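Local coordinates for ribonucleoside-diphosphate reductase subunit beta (PDB 2RCC), which forms the iron-binding small subunit of class I ribonucleotide reductase, the enzyme that makes deoxyribonucleotides for DNA synthesis from the corresponding ribonucleotides, at the interface of chains A and B. Numbering follows the deposited sequence. Chains: chain A/B, Ribonucleoside-diphosphate reductase subunit beta.

Contact 1: the interface of chains A and B. Residues chain A 54, 56, 120-121, 124; chain B 45, 49.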
ATOM      1  N   THR A  54      -9.764  -4.290  10.924  1.00 20.66           N
ATOM      2  CA  THR A  54      -9.699  -5.530  10.168  1.00 21.55           C
ATOM      3  C   THR A  54     -10.980  -6.290  10.453  1.00 20.53           C
ATOM      4  O   THR A  54     -11.606  -6.094  11.483  1.00 16.90           O
ATOM      5  CB  THR A  54      -8.463  -6.470  10.487  1.00 22.01           C
ATOM      6  OG1 THR A  54      -8.700  -7.212  11.677  1.00 25.35           O
ATOM      7  CG2 THR A  54      -7.162  -5.669  10.541  1.00 25.32           C
ATOM      8  N   PHE A  56     -11.316  -9.190  11.515  1.00 22.14           N
ATOM      9  CA  PHE A  56     -11.136 -10.089  12.623  1.00 22.98           C
ATOM     10  C   PHE A  56     -11.573  -9.527  13.970  1.00 22.63           C
ATOM     11  O   PHE A  56     -11.700 -10.289  14.909  1.00 24.45           O
ATOM     12  CB  PHE A  56      -9.672 -10.599  12.677  1.00 23.32           C
ATOM     13  CG  PHE A  56      -9.255 -11.308  11.417  1.00 25.91           C
ATOM     14  CD1 PHE A  56      -9.703 -12.585  11.148  1.00 27.14           C
ATOM     15  CD2 PHE A  56      -8.472 -10.668  10.461  1.00 23.72           C
ATOM     16  CE1 PHE A  56      -9.347 -13.247   9.958  1.00 30.74           C
ATOM     17  CE2 PHE A  56      -8.113 -11.319   9.280  1.00 31.43           C
ATOM     18  CZ  PHE A  56      -8.554 -12.621   9.035  1.00 31.61           C
ATOM     19  N   VAL A 120      -7.403  -4.653  -0.471  1.00 20.16           N
ATOM     20  CA  VAL A 120      -7.101  -6.028  -0.084  1.00 18.01           C
ATOM     21  C   VAL A 120      -7.927  -6.422   1.131  1.00 18.79           C
ATOM     22  O   VAL A 120      -8.574  -7.471   1.135  1.00 14.76           O
ATOM     23  CB  VAL A 120      -5.584  -6.270   0.190  1.00 19.34           C
ATOM     24  CG1 VAL A 120      -5.380  -7.586   0.925  1.00 17.98           C
ATOM     25  CG2 VAL A 120      -4.761  -6.258  -1.138  1.00 16.63           C
ATOM     26  N   VAL A 121      -7.907  -5.579   2.153  1.00 17.21           N
ATOM     27  CA  VAL A 121      -8.669  -5.821   3.361  1.00 14.96           C
ATOM     28  C   VAL A 121     -10.215  -5.795   3.137  1.00 16.14           C
ATOM     29  O   VAL A 121     -10.937  -6.655   3.688  1.00 16.44           O
ATOM     30  CB  VAL A 121      -8.277  -4.884   4.510  1.00 16.46           C
ATOM     31  CG1 VAL A 121      -9.159  -5.183   5.738  1.00 12.99           C
ATOM     32  CG2 VAL A 121      -6.767  -5.065   4.875  1.00 13.98           C
ATOM     33  N   GLN A 124     -11.101  -9.158   1.444  1.00 19.40           N
ATOM     34  CA  GLN A 124     -11.082 -10.235   2.438  1.00 19.57           C
ATOM     35  C   GLN A 124     -12.281 -10.166   3.432  1.00 19.22           C
ATOM     36  O   GLN A 124     -12.752 -11.210   3.916  1.00 19.20           O
ATOM     37  CB  GLN A 124      -9.721 -10.260   3.149  1.00 22.41           C
ATOM     38  CG  GLN A 124      -9.573 -11.331   4.226  1.00 21.90           C
ATOM     39  CD  GLN A 124      -9.663 -10.792   5.624  1.00 22.83           C
ATOM     40  OE1 GLN A 124      -9.171  -9.689   5.925  1.00 25.10           O
ATOM     41  NE2 GLN A 124     -10.196 -11.607   6.524  1.00 23.13           N
TER
ATOM     42  N   TYR B  45      -0.727 -13.538   6.084  1.00 17.71           N
ATOM     43  CA  TYR B  45      -1.636 -12.398   5.990  1.00 17.09           C
ATOM     44  C   TYR B  45      -2.180 -12.013   7.385  1.00 16.17           C
ATOM     45  O   TYR B  45      -2.102 -10.853   7.793  1.00 16.99           O
ATOM     46  CB  TYR B  45      -2.749 -12.694   4.990  1.00 17.04           C
ATOM     47  CG  TYR B  45      -3.852 -11.670   4.944  1.00 20.31           C
ATOM     48  CD1 TYR B  45      -3.684 -10.468   4.255  1.00 18.02           C
ATOM     49  CD2 TYR B  45      -5.084 -11.912   5.555  1.00 17.90           C
ATOM     50  CE1 TYR B  45      -4.684  -9.539   4.211  1.00 18.08           C
ATOM     51  CE2 TYR B  45      -6.083 -10.985   5.517  1.00 15.67           C
ATOM     52  CZ  TYR B  45      -5.892  -9.791   4.836  1.00 18.99           C
ATOM     53  OH  TYR B  45      -6.901  -8.855   4.775  1.00 19.53           O
ATOM     54  N   LEU B  49      -1.361  -8.530   9.595  1.00 19.55           N
ATOM     55  CA  LEU B  49      -2.450  -7.704  10.100  1.00 21.56           C
ATOM     56  C   LEU B  49      -2.401  -7.589  11.606  1.00 20.48           C
ATOM     57  O   LEU B  49      -2.588  -6.495  12.140  1.00 21.57           O
ATOM     58  CB  LEU B  49      -3.815  -8.240   9.693  1.00 20.76           C
ATOM     59  CG  LEU B  49      -4.279  -8.103   8.238  1.00 24.51           C
ATOM     60  CD1 LEU B  49      -5.750  -8.521   8.118  1.00 22.16           C
ATOM     61  CD2 LEU B  49      -4.126  -6.665   7.742  1.00 25.97           C
TER

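Contact 2: the interface of chains A and B. Residues chain A 45, 110, 113-114; chain B 93, 117, 120-121.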
ATOM      1  N   TYR A  45      -3.148  11.034   5.125  1.00 15.36           N
ATOM      2  CA  TYR A  45      -2.471   9.851   5.599  1.00 14.50           C
ATOM      3  C   TYR A  45      -2.800   9.541   7.058  1.00 17.29           C
ATOM      4  O   TYR A  45      -3.173   8.407   7.399  1.00 17.93           O
ATOM      5  CB  TYR A  45      -0.939   9.970   5.420  1.00 12.66           C
ATOM      6  CG  TYR A  45      -0.158   8.927   6.171  1.00 15.38           C
ATOM      7  CD1 TYR A  45       0.039   7.636   5.666  1.00 16.89           C
ATOM      8  CD2 TYR A  45       0.345   9.197   7.421  1.00 18.33           C
ATOM      9  CE1 TYR A  45       0.742   6.697   6.383  1.00 15.51           C
ATOM     10  CE2 TYR A  45       0.994   8.264   8.126  1.00 17.59           C
ATOM     11  CZ  TYR A  45       1.215   7.020   7.613  1.00 13.95           C
ATOM     12  OH  TYR A  45       1.919   6.135   8.410  1.00 16.43           O
ATOM     13  N   ALA A 110       2.638   6.992  -2.243  1.00 12.61           N
ATOM     14  CA  ALA A 110       2.485   6.305  -0.955  1.00  9.84           C
ATOM     15  C   ALA A 110       1.001   6.113  -0.580  1.00 12.24           C
ATOM     16  O   ALA A 110       0.574   5.041  -0.076  1.00 12.63           O
ATOM     17  CB  ALA A 110       3.214   7.073   0.145  1.00 10.04           C
ATOM     18  N   SER A 113      -0.463   3.251  -2.285  1.00 15.46           N
ATOM     19  CA  SER A 113      -0.098   2.016  -1.603  1.00 12.97           C
ATOM     20  C   SER A 113      -1.065   1.732  -0.435  1.00 15.07           C
ATOM     21  O   SER A 113      -1.533   0.609  -0.281  1.00 13.00           O
ATOM     22  CB  SER A 113       1.371   2.050  -1.140  1.00 13.92           C
ATOM     23  OG  SER A 113       1.690   0.943  -0.349  1.00 17.51           O
ATOM     24  N   VAL A 114      -1.353   2.748   0.373  1.00 12.34           N
ATOM     25  CA  VAL A 114      -2.291   2.622   1.481  1.00 13.33           C
ATOM     26  C   VAL A 114      -3.676   2.250   0.907  1.00 13.39           C
ATOM     27  O   VAL A 114      -4.287   1.334   1.408  1.00 13.80           O
ATOM     28  CB  VAL A 114      -2.376   3.919   2.346  1.00 16.40           C
ATOM     29  CG1 VAL A 114      -3.463   3.777   3.430  1.00 10.69           C
ATOM     30  CG2 VAL A 114      -1.010   4.315   2.911  1.00  9.25           C
TER
ATOM     31  N   THR B  93       8.965   1.105  -0.657  1.00 15.02           N
ATOM     32  CA  THR B  93       7.540   1.307  -0.803  1.00 13.60           C
ATOM     33  C   THR B  93       7.155   1.207  -2.269  1.00 13.78           C
ATOM     34  O   THR B  93       6.182   0.554  -2.617  1.00 16.04           O
ATOM     35  CB  THR B  93       7.091   2.690  -0.322  1.00 13.37           C
ATOM     36  OG1 THR B  93       7.328   2.801   1.091  1.00 17.31           O
ATOM     37  CG2 THR B  93       5.592   2.918  -0.655  1.00  9.16           C
ATOM     38  N   PHE B 117       2.248  -1.335   2.105  1.00 14.88           N
ATOM     39  CA  PHE B 117       1.593  -0.506   3.109  1.00 14.58           C
ATOM     40  C   PHE B 117       2.451  -0.396   4.388  1.00 14.69           C
ATOM     41  O   PHE B 117       2.587   0.704   4.990  1.00 14.13           O
ATOM     42  CB  PHE B 117       0.200  -1.006   3.481  1.00 13.90           C
ATOM     43  CG  PHE B 117      -0.282  -0.493   4.840  1.00 15.49           C
ATOM     44  CD1 PHE B 117      -0.693   0.833   4.986  1.00 16.27           C
ATOM     45  CD2 PHE B 117      -0.325  -1.340   5.945  1.00 15.97           C
ATOM     46  CE1 PHE B 117      -1.151   1.312   6.222  1.00 18.18           C
ATOM     47  CE2 PHE B 117      -0.760  -0.882   7.181  1.00 16.03           C
ATOM     48  CZ  PHE B 117      -1.174   0.453   7.321  1.00 17.30           C
ATOM     49  N   VAL B 120       5.160   2.080   3.824  1.00 15.57           N
ATOM     50  CA  VAL B 120       4.655   3.447   3.938  1.00 15.54           C
ATOM     51  C   VAL B 120       4.729   3.914   5.430  1.00 14.62           C
ATOM     52  O   VAL B 120       5.249   5.003   5.710  1.00 12.79           O
ATOM     53  CB  VAL B 120       3.202   3.620   3.392  1.00 13.22           C
ATOM     54  CG1 VAL B 120       2.670   5.026   3.749  1.00 13.80           C
ATOM     55  CG2 VAL B 120       3.122   3.372   1.887  1.00 13.16           C
ATOM     56  N   VAL B 121       4.277   3.073   6.362  1.00 15.31           N
ATOM     57  CA  VAL B 121       4.281   3.411   7.777  1.00 15.87           C
ATOM     58  C   VAL B 121       5.711   3.505   8.351  1.00 15.54           C
ATOM     59  O   VAL B 121       6.008   4.433   9.152  1.00 17.41           O
ATOM     60  CB  VAL B 121       3.422   2.413   8.656  1.00 14.90           C
ATOM     61  CG1 VAL B 121       3.453   2.813  10.146  1.00 18.88           C
ATOM     62  CG2 VAL B 121       1.985   2.296   8.143  1.00 16.14           C
TER

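Contact 3: the interface of chains A and B. Residues chain A 97, 116-117, 120; chain B 101, 113.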
HETATM    1  N   MSE A  97      -3.917   1.062 -10.363  1.00 22.12           N
HETATM    2  CA  MSE A  97      -2.522   0.902  -9.939  1.00 24.38           C
HETATM    3  C   MSE A  97      -1.547   1.012 -11.091  1.00 23.69           C
HETATM    4  O   MSE A  97      -0.434   1.506 -10.871  1.00 25.36           O
HETATM    5  CB  MSE A  97      -2.328  -0.366  -9.102  1.00 25.80           C
HETATM    6  CG  MSE A  97      -3.092  -0.367  -7.766  1.00 27.60           C
HETATM    7 SE   MSE A  97      -2.887   1.194  -6.599  0.75 24.17          SE
HETATM    8  CE  MSE A  97      -0.913   1.044  -6.466  1.00 13.67           C
ATOM      9  N   SER A 116      -4.431   0.599  -1.927  1.00 15.29           N
ATOM     10  CA  SER A 116      -4.372  -0.759  -2.447  1.00 14.55           C
ATOM     11  C   SER A 116      -4.516  -1.803  -1.320  1.00 17.11           C
ATOM     12  O   SER A 116      -5.233  -2.797  -1.455  1.00 17.26           O
ATOM     13  CB  SER A 116      -3.069  -0.949  -3.180  1.00 16.02           C
ATOM     14  OG  SER A 116      -3.130  -2.169  -3.914  1.00 23.34           O
ATOM     15  N   PHE A 117      -3.771  -1.581  -0.259  1.00 14.88           N
ATOM     16  CA  PHE A 117      -3.859  -2.371   0.959  1.00 12.94           C
ATOM     17  C   PHE A 117      -5.308  -2.392   1.538  1.00 13.70           C
ATOM     18  O   PHE A 117      -5.856  -3.460   1.868  1.00 14.19           O
ATOM     19  CB  PHE A 117      -2.854  -1.854   1.957  1.00 11.65           C
ATOM     20  CG  PHE A 117      -3.111  -2.306   3.347  1.00  9.84           C
ATOM     21  CD1 PHE A 117      -2.919  -3.633   3.694  1.00 12.51           C
ATOM     22  CD2 PHE A 117      -3.662  -1.448   4.255  1.00 13.65           C
ATOM     23  CE1 PHE A 117      -3.247  -4.088   4.979  1.00 13.28           C
ATOM     24  CE2 PHE A 117      -3.966  -1.877   5.529  1.00  6.56           C
ATOM     25  CZ  PHE A 117      -3.753  -3.206   5.884  1.00 11.96           C
ATOM     26  N   VAL A 120      -7.403  -4.653  -0.471  1.00 20.16           N
ATOM     27  CA  VAL A 120      -7.101  -6.028  -0.084  1.00 18.01           C
ATOM     28  C   VAL A 120      -7.927  -6.422   1.131  1.00 18.79           C
ATOM     29  O   VAL A 120      -8.574  -7.471   1.135  1.00 14.76           O
ATOM     30  CB  VAL A 120      -5.584  -6.270   0.190  1.00 19.34           C
ATOM     31  CG1 VAL A 120      -5.380  -7.586   0.925  1.00 17.98           C
ATOM     32  CG2 VAL A 120      -4.761  -6.258  -1.138  1.00 16.63           C
TER
ATOM     33  N   GLU B 101       1.958  -5.565  -8.511  1.00 18.10           N
ATOM     34  CA  GLU B 101       1.268  -5.617  -9.818  1.00 20.35           C
ATOM     35  C   GLU B 101       1.873  -6.609 -10.767  1.00 19.65           C
ATOM     36  O   GLU B 101       1.162  -7.117 -11.628  1.00 18.88           O
ATOM     37  CB  GLU B 101       1.254  -4.256 -10.510  1.00 22.47           C
ATOM     38  CG  GLU B 101       0.476  -3.235  -9.758  1.00 34.01           C
ATOM     39  CD  GLU B 101      -0.959  -3.712  -9.391  1.00 41.84           C
ATOM     40  OE1 GLU B 101      -1.662  -4.188 -10.324  1.00 40.31           O
ATOM     41  OE2 GLU B 101      -1.335  -3.651  -8.180  1.00 27.99           O
ATOM     42  N   SER B 113       0.978  -6.318  -1.260  1.00 18.82           N
ATOM     43  CA  SER B 113       0.265  -5.066  -0.935  1.00 14.78           C
ATOM     44  C   SER B 113       0.320  -4.718   0.523  1.00 16.20           C
ATOM     45  O   SER B 113       0.480  -3.555   0.863  1.00 16.27           O
ATOM     46  CB  SER B 113      -1.190  -5.111  -1.374  1.00 16.74           C
ATOM     47  OG  SER B 113      -1.239  -5.325  -2.764  1.00 14.93           O
TER

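Contact 4: the interface of chains A and B. Residues chain A 12, 15, 17, 28, 30; chain B 143, 146-147.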
ATOM      1  N   ASP A  12      15.748   9.786  -8.325  1.00 17.53           N
ATOM      2  CA  ASP A  12      16.184  10.928  -9.144  1.00 19.75           C
ATOM      3  C   ASP A  12      16.951  11.931  -8.259  1.00 19.84           C
ATOM      4  O   ASP A  12      16.368  12.673  -7.479  1.00 17.89           O
ATOM      5  CB  ASP A  12      14.961  11.543  -9.828  1.00 20.71           C
ATOM      6  CG  ASP A  12      15.305  12.659 -10.787  1.00 25.30           C
ATOM      7  OD1 ASP A  12      16.469  13.026 -10.941  1.00 23.51           O
ATOM      8  OD2 ASP A  12      14.385  13.176 -11.411  1.00 19.10           O
ATOM      9  N   ALA A  15      16.256  15.898  -8.611  1.00 20.23           N
ATOM     10  CA  ALA A  15      14.996  16.482  -8.170  1.00 19.98           C
ATOM     11  C   ALA A  15      14.910  16.718  -6.655  1.00 20.31           C
ATOM     12  O   ALA A  15      15.671  16.150  -5.864  1.00 23.75           O
ATOM     13  CB  ALA A  15      13.839  15.584  -8.636  1.00 15.69           C
ATOM     14  N   ASN A  17      12.644  16.661  -2.988  1.00 18.00           N
ATOM     15  CA  ASN A  17      11.782  15.677  -2.333  1.00 19.34           C
ATOM     16  C   ASN A  17      10.319  16.034  -2.503  1.00 18.70           C
ATOM     17  O   ASN A  17       9.502  15.127  -2.718  1.00 18.26           O
ATOM     18  CB  ASN A  17      12.159  15.516  -0.834  1.00 18.96           C
ATOM     19  CG  ASN A  17      13.605  15.018  -0.625  1.00 20.86           C
ATOM     20  OD1 ASN A  17      14.235  14.474  -1.542  1.00 19.32           O
ATOM     21  ND2 ASN A  17      14.119  15.184   0.610  1.00 15.81           N
ATOM     22  N   SER A  28      12.336  13.408  -6.197  1.00 17.95           N
ATOM     23  CA  SER A  28      13.438  12.523  -5.885  1.00 15.14           C
ATOM     24  C   SER A  28      13.054  11.088  -5.632  1.00 15.37           C
ATOM     25  O   SER A  28      13.859  10.189  -5.832  1.00 13.93           O
ATOM     26  CB  SER A  28      14.163  12.977  -4.641  1.00 16.70           C
ATOM     27  OG  SER A  28      13.367  12.980  -3.494  1.00 16.83           O
ATOM     28  N   VAL A  30      12.284  10.200  -2.558  1.00 15.88           N
ATOM     29  CA  VAL A  30      12.559  10.055  -1.140  1.00 15.28           C
ATOM     30  C   VAL A  30      11.500  10.919  -0.479  1.00 15.34           C
ATOM     31  O   VAL A  30      11.394  12.119  -0.781  1.00 16.58           O
ATOM     32  CB  VAL A  30      13.951  10.568  -0.762  1.00 17.73           C
ATOM     33  CG1 VAL A  30      14.168  10.452   0.747  1.00 17.53           C
ATOM     34  CG2 VAL A  30      15.030   9.798  -1.517  1.00 17.43           C
TER
ATOM     35  N   PHE B 143      17.288  14.415   5.165  1.00 22.04           N
ATOM     36  CA  PHE B 143      16.537  13.973   3.967  1.00 22.58           C
ATOM     37  C   PHE B 143      17.152  14.439   2.615  1.00 22.20           C
ATOM     38  O   PHE B 143      16.577  14.169   1.585  1.00 26.45           O
ATOM     39  CB  PHE B 143      15.035  14.343   4.053  1.00 21.04           C
ATOM     40  CG  PHE B 143      14.201  13.407   4.894  1.00 19.47           C
ATOM     41  CD1 PHE B 143      13.784  12.198   4.374  1.00 20.03           C
ATOM     42  CD2 PHE B 143      13.752  13.775   6.164  1.00 20.42           C
ATOM     43  CE1 PHE B 143      12.958  11.347   5.099  1.00 22.58           C
ATOM     44  CE2 PHE B 143      12.938  12.935   6.906  1.00 17.33           C
ATOM     45  CZ  PHE B 143      12.536  11.711   6.368  1.00 18.95           C
ATOM     46  N   TRP B 146      21.344  11.674   1.152  1.00 27.42           N
ATOM     47  CA  TRP B 146      21.444  10.745   0.035  1.00 25.12           C
ATOM     48  C   TRP B 146      21.903  11.409  -1.301  1.00 21.85           C
ATOM     49  O   TRP B 146      22.483  10.733  -2.150  1.00 19.69           O
ATOM     50  CB  TRP B 146      20.112   9.976  -0.116  1.00 25.93           C
ATOM     51  CG  TRP B 146      19.021  10.834  -0.578  1.00 21.58           C
ATOM     52  CD1 TRP B 146      18.208  11.623   0.168  1.00 23.89           C
ATOM     53  CD2 TRP B 146      18.667  11.047  -1.917  1.00 23.55           C
ATOM     54  NE1 TRP B 146      17.340  12.294  -0.640  1.00 21.27           N
ATOM     55  CE2 TRP B 146      17.615  11.962  -1.928  1.00 27.45           C
ATOM     56  CE3 TRP B 146      19.146  10.555  -3.128  1.00 30.68           C
ATOM     57  CZ2 TRP B 146      17.033  12.376  -3.072  1.00 35.47           C
ATOM     58  CZ3 TRP B 146      18.564  10.956  -4.262  1.00 33.60           C
ATOM     59  CH2 TRP B 146      17.515  11.871  -4.244  1.00 39.54           C
ATOM     60  N   LYS B 147      21.636  12.700  -1.486  1.00 20.95           N
ATOM     61  CA  LYS B 147      22.045  13.421  -2.697  1.00 24.22           C
ATOM     62  C   LYS B 147      23.467  13.956  -2.561  1.00 24.99           C
ATOM     63  O   LYS B 147      24.115  14.130  -3.574  1.00 25.57           O
ATOM     64  CB  LYS B 147      21.170  14.643  -2.992  1.00 23.53           C
ATOM     65  CG  LYS B 147      19.690  14.427  -3.028  1.00 32.99           C
ATOM     66  CD  LYS B 147      18.905  15.759  -3.249  1.00 30.81           C
ATOM     67  CE  LYS B 147      17.380  15.534  -3.072  1.00 39.83           C
ATOM     68  NZ  LYS B 147      16.440  16.687  -2.940  1.00 35.33           N
TER

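Contact 1: the interface of chains A and B
B:Tyr45 and A:Gln124 carry the polar link of this patch: the phenol OH donates to the amide oxygen OE1 of the glutamine at 2.7 Å. The donor meets the C=O at 120° and is tilted out of the carbonyl plane. Amide and ring stand steeply against each other, their planes 73° apart, and OE1 lies at the edge of the ring, in its plane. A bend in the glutamine, chi2 -104°, brings the amide round to the tyrosine, and its carbon CD comes within 3.6 Å of B:Tyr45 CE2.

Apolar contacts lie on either side. On the other ring edge, A:Val120 CG1 sits 3.9 Å from B:Tyr45 CE1, the two side chains running past each other in opposite directions. A:Val121 CG2 approaches the phenol oxygen B:Tyr45 OH at 3.8 Å. B:Leu49, one helical turn on from B:Tyr45, makes a second apolar cluster: it sends its methyl CD1 to the rim of A:Phe56, 3.8 Å from CE2 and in the ring plane. That methyl also lies 4.0 Å from A:Thr54 CG2, while within chain A the threonine hydroxyl OG1 accepts the backbone N of A:Phe56 at 3.3 Å.

The centre of the patch lies about 9 Å from A:Tyr126, the expected active-site tyrosine. The patch packs helix 41-50 of one beta subunit on helix 106-133 of the other, as part of the contact between the two beta subunits of the tetramer.

Contact 2: the interface of chains A and B
The hydroxyl OG of A:Ser113 has neighbours of two kinds across the interface. It comes within 3.4 Å of the backbone N of B:Phe117, too loosely placed to count as a bond, and 3.6 Å from the methyl CG2 of B:Val120.

B:Val120 is the hub of the patch, and its two methyls serve different neighbours. CG1, held anti to the backbone N (chi1 171°), reaches both A:Tyr45 and the methyl CG2 of A:Val114, the latter at 3.8 Å. CG2 meets an earlier part of that same chain A helix, at A:Ser113 CB (3.7 Å) and the backbone O of A:Ala110 (3.6 Å); the alanine methyl is a looser neighbour. A:Val114 CG2 also touches the ring of B:Phe117 at its CD1 atom, 4.1 Å away. B:Thr93 adds a peripheral methyl near A:Ser113.

On the ring of A:Tyr45, CE1 lies 3.7 Å from B:Val120 CG1, the two side chains passing in opposite directions. Its phenol oxygen OH is 3.7 Å from B:Val121 CA. The tyrosine crosses this second valine at about a right angle, its oxygen resting on carbon atoms.

The small A:Ala110 and A:Ser113 probably allow the two helices to come close. The patch lies where helix 106-133 of chain A packs against its counterpart in chain B, with A:Tyr45 of helix 41-50 closing one end and B:Thr93 of helix 72-102 bordering the other.

Contact 3: the interface of chains A and B
A:Met97, present as selenomethionine, lays its CB and CG against the carboxylate of B:Glu101. The carboxylate carbon CD is 3.6 Å from A:Met97 CB, and the oxygen OE2 lies 3.7 Å from A:Met97 CG. The side chains cross at about a right angle. CB and CG of the methionine, and not its selenium, do the touching. A second cluster joins the paired helices: the methyl CG2 of A:Val120 rests 3.8 Å from B:Ser113 CB, and A:Phe117 places its CB 3.9 Å from the backbone O of the same serine.

Torsions set up the first of these meetings. B:Glu101 is bent at chi2 (-52°), which turns the carboxylate back across the interface. A:Met97 bends at chi2 (-51°), which carries its selenium away from the glutamate; the bend at chi3 sets only the terminal CE. With an alanine in place of B:Glu101, the CB of A:Met97 would probably lose the carboxylate it packs against, leaving a gap and the methionine freer to shift.

B:Ser113 stands on helix 106-133 of its chain, facing the same helix of chain A. Its hydroxyl OG turns toward A:Ser116, and the two OG atoms, of B:Ser113 and A:Ser116, end 3.9 Å apart.

Contact 4: the interface of chains A and B
B:Lys147 stretches from its helix end toward the N-terminal arm of chain A. From CB the chain leads to CG, which lies over one face of its neighbour B:Trp146, toward the rim, and then runs extended through CD. The next carbon, CE, comes within 3.3 Å of the backbone O of A:Ala15. At the tip, the terminal amine nitrogen NZ donates to that A:Ala15 O at 3.1 Å, in the carbonyl plane on a lone pair (133°), and reaches weakly to A:Asn17 OD1.

The amide of A:Asn17 works at both ends. Its ND2 gives a fairly straight bond (166° at H) to the backbone O of B:Phe143 at 2.8 Å, arriving above that carbonyl's plane. Its OD1 accepts the hydroxyl OG of A:Ser28 at 2.6 Å, and A:Ser28 OG in turn accepts the backbone N of A:Val30 at 3.1 Å, tying two stretches of the arm together. A leucine in place of A:Asn17 would probably leave the B:Phe143 carbonyl without its cross-chain donor and A:Ser28 OG without its acceptor.

On the indole face opposite B:Lys147 sits the methyl CG2 of A:Val30, in CH-pi contact and 3.4 Å from B:Trp146 CE2. A:Ser28 CB stands at the rim of the six-membered ring, on the side of A:Val30, 3.3 Å from B:Trp146 CZ2.

Here loop residues of the chain A arm lie across the short helix 145-148 of chain B and the loop preceding it.

Contacts 1, 2 and 3 form one continuous seam around helix 106-133: the centres of their C-alpha atoms are about 16 Å apart (contacts 1 and 2), 12 Å (1 and 3) and 10 Å (2 and 3), and A:Val120 serves both contact 1 and contact 3. Contacts 1 and 2 use the same tyrosine and valines with the chains exchanged, as expected of a pseudo-symmetric dimer. Contact 4 stands apart, its centre about 18 Å from that of contact 2, 25 Å from contact 3 and 33 Å from contact 1, where the chain A arm extends the interface outward. Helical core and reaching arm together join the two beta subunits.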